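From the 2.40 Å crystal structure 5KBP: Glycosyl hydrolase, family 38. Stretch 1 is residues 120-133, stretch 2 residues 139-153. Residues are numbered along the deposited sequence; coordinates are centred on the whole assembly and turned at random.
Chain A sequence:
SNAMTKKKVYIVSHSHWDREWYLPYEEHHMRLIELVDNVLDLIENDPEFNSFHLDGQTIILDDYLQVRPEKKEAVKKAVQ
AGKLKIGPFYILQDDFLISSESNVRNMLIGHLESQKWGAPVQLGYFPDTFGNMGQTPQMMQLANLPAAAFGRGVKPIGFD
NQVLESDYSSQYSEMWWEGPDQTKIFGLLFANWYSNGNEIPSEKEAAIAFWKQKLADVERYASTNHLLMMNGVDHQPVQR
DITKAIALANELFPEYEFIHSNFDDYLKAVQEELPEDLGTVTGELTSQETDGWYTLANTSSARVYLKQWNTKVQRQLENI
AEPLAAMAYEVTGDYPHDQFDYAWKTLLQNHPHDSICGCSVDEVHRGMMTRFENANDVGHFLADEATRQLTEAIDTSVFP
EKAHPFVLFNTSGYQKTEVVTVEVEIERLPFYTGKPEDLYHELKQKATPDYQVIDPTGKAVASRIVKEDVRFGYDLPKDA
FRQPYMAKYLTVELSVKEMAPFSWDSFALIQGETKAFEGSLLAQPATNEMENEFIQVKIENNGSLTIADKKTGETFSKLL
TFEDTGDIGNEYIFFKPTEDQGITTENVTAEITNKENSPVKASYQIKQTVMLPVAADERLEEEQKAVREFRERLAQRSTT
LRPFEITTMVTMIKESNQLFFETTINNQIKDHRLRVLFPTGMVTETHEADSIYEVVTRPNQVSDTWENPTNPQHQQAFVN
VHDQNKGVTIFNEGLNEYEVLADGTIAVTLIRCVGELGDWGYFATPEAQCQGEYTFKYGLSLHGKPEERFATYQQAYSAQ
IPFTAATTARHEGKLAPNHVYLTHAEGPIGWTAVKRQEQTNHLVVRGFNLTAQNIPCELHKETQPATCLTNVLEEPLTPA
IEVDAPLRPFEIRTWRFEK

Stretch 1 120-133: PVQLGYFPDTFGNM
Stretch 2 139-153: MMQLANLPAAAFGRG

The most unusual feature of this contact is how tightly its two parallel strands draw together at Gly 124, whose CA lies only 3.8 Å from the CA of Ala 148. A CB on Gly 124 would stand 2.9 Å from Met 140 SD, a clash, and 3.0 Å from Ala 148 CB, so the bare backbone suits the site.

Strands 124-126 and 147-150 run in the same direction, their axes 13° apart. The register pairs Gly 124 with Ala 148, Tyr 125 with Ala 149 and Phe 126 with Phe 150. Extended backbones (phi/psi -64/124 at Gly 124, -144/127 at Ala 148, -101/130 at Ala 149) support a parallel ladder: Gly 124 N donates to Ala 147 O (2.7 Å), Ala 149 N to Gly 124 O (2.5 Å) and Phe 126 N to Ala 149 O (2.7 Å). A weak bond from Gly 151 N to Phe 126 O (3.4 Å) follows.

Small alanines leave room for larger neighbours. Leu 123 (t, p) places CD1 3.8 Å from Ala 147 CB and CD2 3.8 Å from Ala 149 CB. On the face shared by Ala 148, Phe 126 and Phe 150, the ring of Phe 126 (chi1 m, chi2 -88°) brings CZ to 3.4 Å from Met 140 CE; the flexible Met 140 (m, m, chi3 120°) meets the ring edge.

Beyond the strands, Arg 152 (m, t, t, chi4 -97°) reaches back to buried Asp 128 (chi1 t). In this salt bridge, NE and NH2 of Arg 152 each donate to Asp 128 OD1 at 3.1 Å, pairing opposite charges. Phe 130 CD1 lies over one guanidinium face, 3.8 Å from Arg 152 NE. Gly 151 also needs its bareness: a CB there would fall 2.5 Å from Pro 127 O. Altogether 894 Å² is buried.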

# COMPACT_ATOMS: atom_id res chain seq x y z
N PRO A 120 29.92 1.50 8.93
CA PRO A 120 29.20 2.76 8.75
C PRO A 120 30.09 3.98 8.89
O PRO A 120 31.13 3.96 9.55
CB PRO A 120 28.16 2.72 9.87
CG PRO A 120 28.86 1.98 10.97
CD PRO A 120 29.75 0.96 10.29
N VAL A 121 29.66 5.07 8.25
CA VAL A 121 30.23 6.38 8.54
C VAL A 121 29.84 6.75 9.96
O VAL A 121 28.66 6.83 10.30
CB VAL A 121 29.74 7.43 7.53
CG1 VAL A 121 30.18 8.82 7.96
CG2 VAL A 121 30.26 7.10 6.15
N GLN A 122 30.84 6.98 10.81
CA GLN A 122 30.61 7.21 12.23
C GLN A 122 30.27 8.68 12.49
O GLN A 122 30.96 9.41 13.20
CB GLN A 122 31.81 6.76 13.05
CG GLN A 122 32.08 5.26 12.95
CD GLN A 122 33.18 4.80 13.88
OE1 GLN A 122 32.92 4.27 14.96
NE2 GLN A 122 34.43 5.00 13.47
N LEU A 123 29.15 9.11 11.89
CA LEU A 123 28.68 10.48 12.01
C LEU A 123 27.16 10.48 12.07
O LEU A 123 26.50 9.94 11.17
CB LEU A 123 29.16 11.33 10.83
CG LEU A 123 28.57 12.74 10.74
CD1 LEU A 123 29.09 13.61 11.88
CD2 LEU A 123 28.87 13.37 9.39
N GLY A 124 26.61 11.07 13.13
CA GLY A 124 25.18 11.31 13.18
C GLY A 124 24.78 12.28 12.08
O GLY A 124 25.32 13.39 12.00
N TYR A 125 23.84 11.88 11.23
CA TYR A 125 23.50 12.63 10.02
C TYR A 125 22.08 13.16 10.16
O TYR A 125 21.11 12.41 9.99
CB TYR A 125 23.67 11.75 8.79
CG TYR A 125 23.90 12.50 7.50
CD1 TYR A 125 25.03 13.29 7.33
CD2 TYR A 125 23.01 12.40 6.44
CE1 TYR A 125 25.25 13.98 6.14
CE2 TYR A 125 23.23 13.07 5.25
CZ TYR A 125 24.35 13.86 5.11
OH TYR A 125 24.57 14.54 3.93
N PHE A 126 21.95 14.45 10.47
CA PHE A 126 20.65 15.12 10.57
C PHE A 126 20.64 16.37 9.70
O PHE A 126 20.45 17.49 10.20
CB PHE A 126 20.34 15.47 12.02
CG PHE A 126 20.43 14.31 12.97
CD1 PHE A 126 19.33 13.49 13.18
CD2 PHE A 126 21.60 14.04 13.65
CE1 PHE A 126 19.41 12.42 14.05
CE2 PHE A 126 21.69 12.97 14.52
CZ PHE A 126 20.59 12.17 14.72
N PRO A 127 20.83 16.23 8.39
CA PRO A 127 21.01 17.42 7.55
C PRO A 127 19.76 18.27 7.42
O PRO A 127 19.88 19.49 7.24
CB PRO A 127 21.44 16.84 6.20
CG PRO A 127 20.79 15.50 6.16
CD PRO A 127 20.79 14.99 7.58
N ASP A 128 18.57 17.68 7.50
CA ASP A 128 17.33 18.41 7.27
C ASP A 128 16.28 18.13 8.34
O ASP A 128 15.09 18.35 8.10
CB ASP A 128 16.78 18.08 5.88
CG ASP A 128 15.86 19.16 5.34
OD1 ASP A 128 16.01 20.32 5.77
OD2 ASP A 128 15.00 18.84 4.50
N THR A 129 16.70 17.65 9.51
CA THR A 129 15.74 17.29 10.55
C THR A 129 15.11 18.54 11.14
O THR A 129 15.80 19.49 11.51
CB THR A 129 16.43 16.48 11.65
OG1 THR A 129 17.15 15.38 11.05
CG2 THR A 129 15.41 15.92 12.63
N PHE A 130 13.78 18.54 11.23
CA PHE A 130 13.02 19.68 11.76
C PHE A 130 13.14 19.65 13.28
O PHE A 130 12.28 19.11 13.99
CB PHE A 130 11.57 19.62 11.32
CG PHE A 130 11.38 19.44 9.83
CD1 PHE A 130 12.31 19.95 8.93
CD2 PHE A 130 10.28 18.78 9.34
CE1 PHE A 130 12.14 19.78 7.57
CE2 PHE A 130 10.10 18.61 7.98
CZ PHE A 130 11.03 19.11 7.10
N GLY A 131 14.21 20.24 13.80
CA GLY A 131 14.45 20.22 15.23
C GLY A 131 15.11 18.94 15.68
O GLY A 131 14.75 17.85 15.22
N ASN A 132 16.08 19.04 16.59
CA ASN A 132 16.84 17.89 17.05
C ASN A 132 16.57 17.64 18.53
O ASN A 132 16.54 18.57 19.34
CB ASN A 132 18.34 18.10 16.82
CG ASN A 132 18.71 18.01 15.35
OD1 ASN A 132 19.02 16.93 14.84
ND2 ASN A 132 18.68 19.14 14.66
N MET A 133 16.36 16.37 18.86
CA MET A 133 16.05 15.98 20.23
C MET A 133 17.19 16.33 21.17
O MET A 133 18.37 16.33 20.79
CB MET A 133 15.76 14.48 20.29
CG MET A 133 16.91 13.63 19.76
SD MET A 133 16.59 11.86 19.76
CE MET A 133 15.31 11.74 18.52
N MET A 139 22.47 9.54 22.88
CA MET A 139 22.06 8.49 21.95
C MET A 139 23.14 8.23 20.90
O MET A 139 23.34 7.09 20.48
CB MET A 139 20.73 8.85 21.29
CG MET A 139 19.57 8.94 22.27
SD MET A 139 17.98 9.17 21.46
CE MET A 139 17.87 7.68 20.47
N MET A 140 23.83 9.28 20.46
CA MET A 140 24.97 9.09 19.56
C MET A 140 26.08 8.31 20.26
O MET A 140 26.63 7.36 19.69
CB MET A 140 25.50 10.44 19.07
CG MET A 140 24.55 11.23 18.19
SD MET A 140 23.89 10.27 16.82
CE MET A 140 22.14 10.34 17.18
N GLN A 141 26.41 8.70 21.49
CA GLN A 141 27.47 8.02 22.22
C GLN A 141 27.10 6.58 22.53
O GLN A 141 27.96 5.69 22.49
CB GLN A 141 27.78 8.78 23.52
CG GLN A 141 29.26 8.91 23.82
CD GLN A 141 30.00 9.75 22.80
OE1 GLN A 141 30.50 9.23 21.80
NE2 GLN A 141 30.07 11.05 23.03
N LEU A 142 25.83 6.32 22.83
CA LEU A 142 25.36 4.96 23.08
C LEU A 142 25.27 4.13 21.81
O LEU A 142 24.86 2.97 21.88
CB LEU A 142 24.01 4.98 23.78
CG LEU A 142 23.99 5.35 25.27
CD1 LEU A 142 22.57 5.31 25.81
CD2 LEU A 142 24.90 4.43 26.06
N ALA A 143 25.62 4.69 20.65
CA ALA A 143 25.67 3.93 19.41
C ALA A 143 27.05 4.01 18.75
O ALA A 143 27.17 3.75 17.55
CB ALA A 143 24.59 4.41 18.43
N ASN A 144 28.08 4.35 19.53
CA ASN A 144 29.45 4.45 19.04
C ASN A 144 29.58 5.53 17.96
O ASN A 144 30.35 5.40 17.01
CB ASN A 144 29.96 3.10 18.53
CG ASN A 144 29.86 2.01 19.57
OD1 ASN A 144 29.94 2.27 20.77
ND2 ASN A 144 29.66 0.78 19.12
N LEU A 145 28.82 6.61 18.12
CA LEU A 145 28.89 7.75 17.21
C LEU A 145 29.38 8.97 17.97
O LEU A 145 28.63 9.51 18.81
CB LEU A 145 27.52 8.02 16.57
CG LEU A 145 26.96 6.90 15.69
CD1 LEU A 145 25.65 7.33 15.06
CD2 LEU A 145 27.96 6.50 14.63
N PRO A 146 30.60 9.44 17.73
CA PRO A 146 31.14 10.57 18.49
C PRO A 146 30.84 11.95 17.92
O PRO A 146 31.21 12.95 18.55
CB PRO A 146 32.65 10.29 18.44
CG PRO A 146 32.84 9.67 17.10
CD PRO A 146 31.60 8.86 16.82
N ALA A 147 30.18 12.04 16.77
CA ALA A 147 29.91 13.33 16.15
C ALA A 147 28.58 13.27 15.42
O ALA A 147 28.09 12.20 15.05
CB ALA A 147 31.04 13.74 15.19
N ALA A 148 27.99 14.45 15.21
CA ALA A 148 26.70 14.57 14.55
C ALA A 148 26.67 15.82 13.69
O ALA A 148 26.96 16.92 14.18
CB ALA A 148 25.55 14.60 15.57
N ALA A 149 26.33 15.66 12.42
CA ALA A 149 26.19 16.77 11.48
C ALA A 149 24.72 17.11 11.32
O ALA A 149 23.90 16.23 11.06
CB ALA A 149 26.81 16.43 10.13
N PHE A 150 24.39 18.39 11.46
CA PHE A 150 23.01 18.85 11.41
C PHE A 150 22.94 20.19 10.68
O PHE A 150 23.97 20.83 10.42
CB PHE A 150 22.40 18.97 12.81
CG PHE A 150 23.14 19.91 13.72
CD1 PHE A 150 24.26 19.49 14.42
CD2 PHE A 150 22.72 21.22 13.87
CE1 PHE A 150 24.94 20.36 15.25
CE2 PHE A 150 23.40 22.10 14.70
CZ PHE A 150 24.51 21.66 15.39
N GLY A 151 21.72 20.61 10.36
CA GLY A 151 21.53 21.82 9.59
C GLY A 151 20.60 22.84 10.21
O GLY A 151 20.71 24.04 9.92
N ARG A 152 19.69 22.40 11.07
CA ARG A 152 18.70 23.27 11.68
C ARG A 152 18.87 23.28 13.20
O ARG A 152 19.35 22.31 13.79
CB ARG A 152 17.28 22.84 11.33
CG ARG A 152 16.99 22.77 9.84
CD ARG A 152 15.61 22.19 9.58
NE ARG A 152 15.30 22.11 8.15
CZ ARG A 152 14.59 23.03 7.49
NH1 ARG A 152 14.12 24.09 8.13
NH2 ARG A 152 14.35 22.88 6.20
N GLY A 153 18.46 24.39 13.82
CA GLY A 153 18.43 24.53 15.26
C GLY A 153 19.41 25.54 15.81
O GLY A 153 19.18 26.09 16.89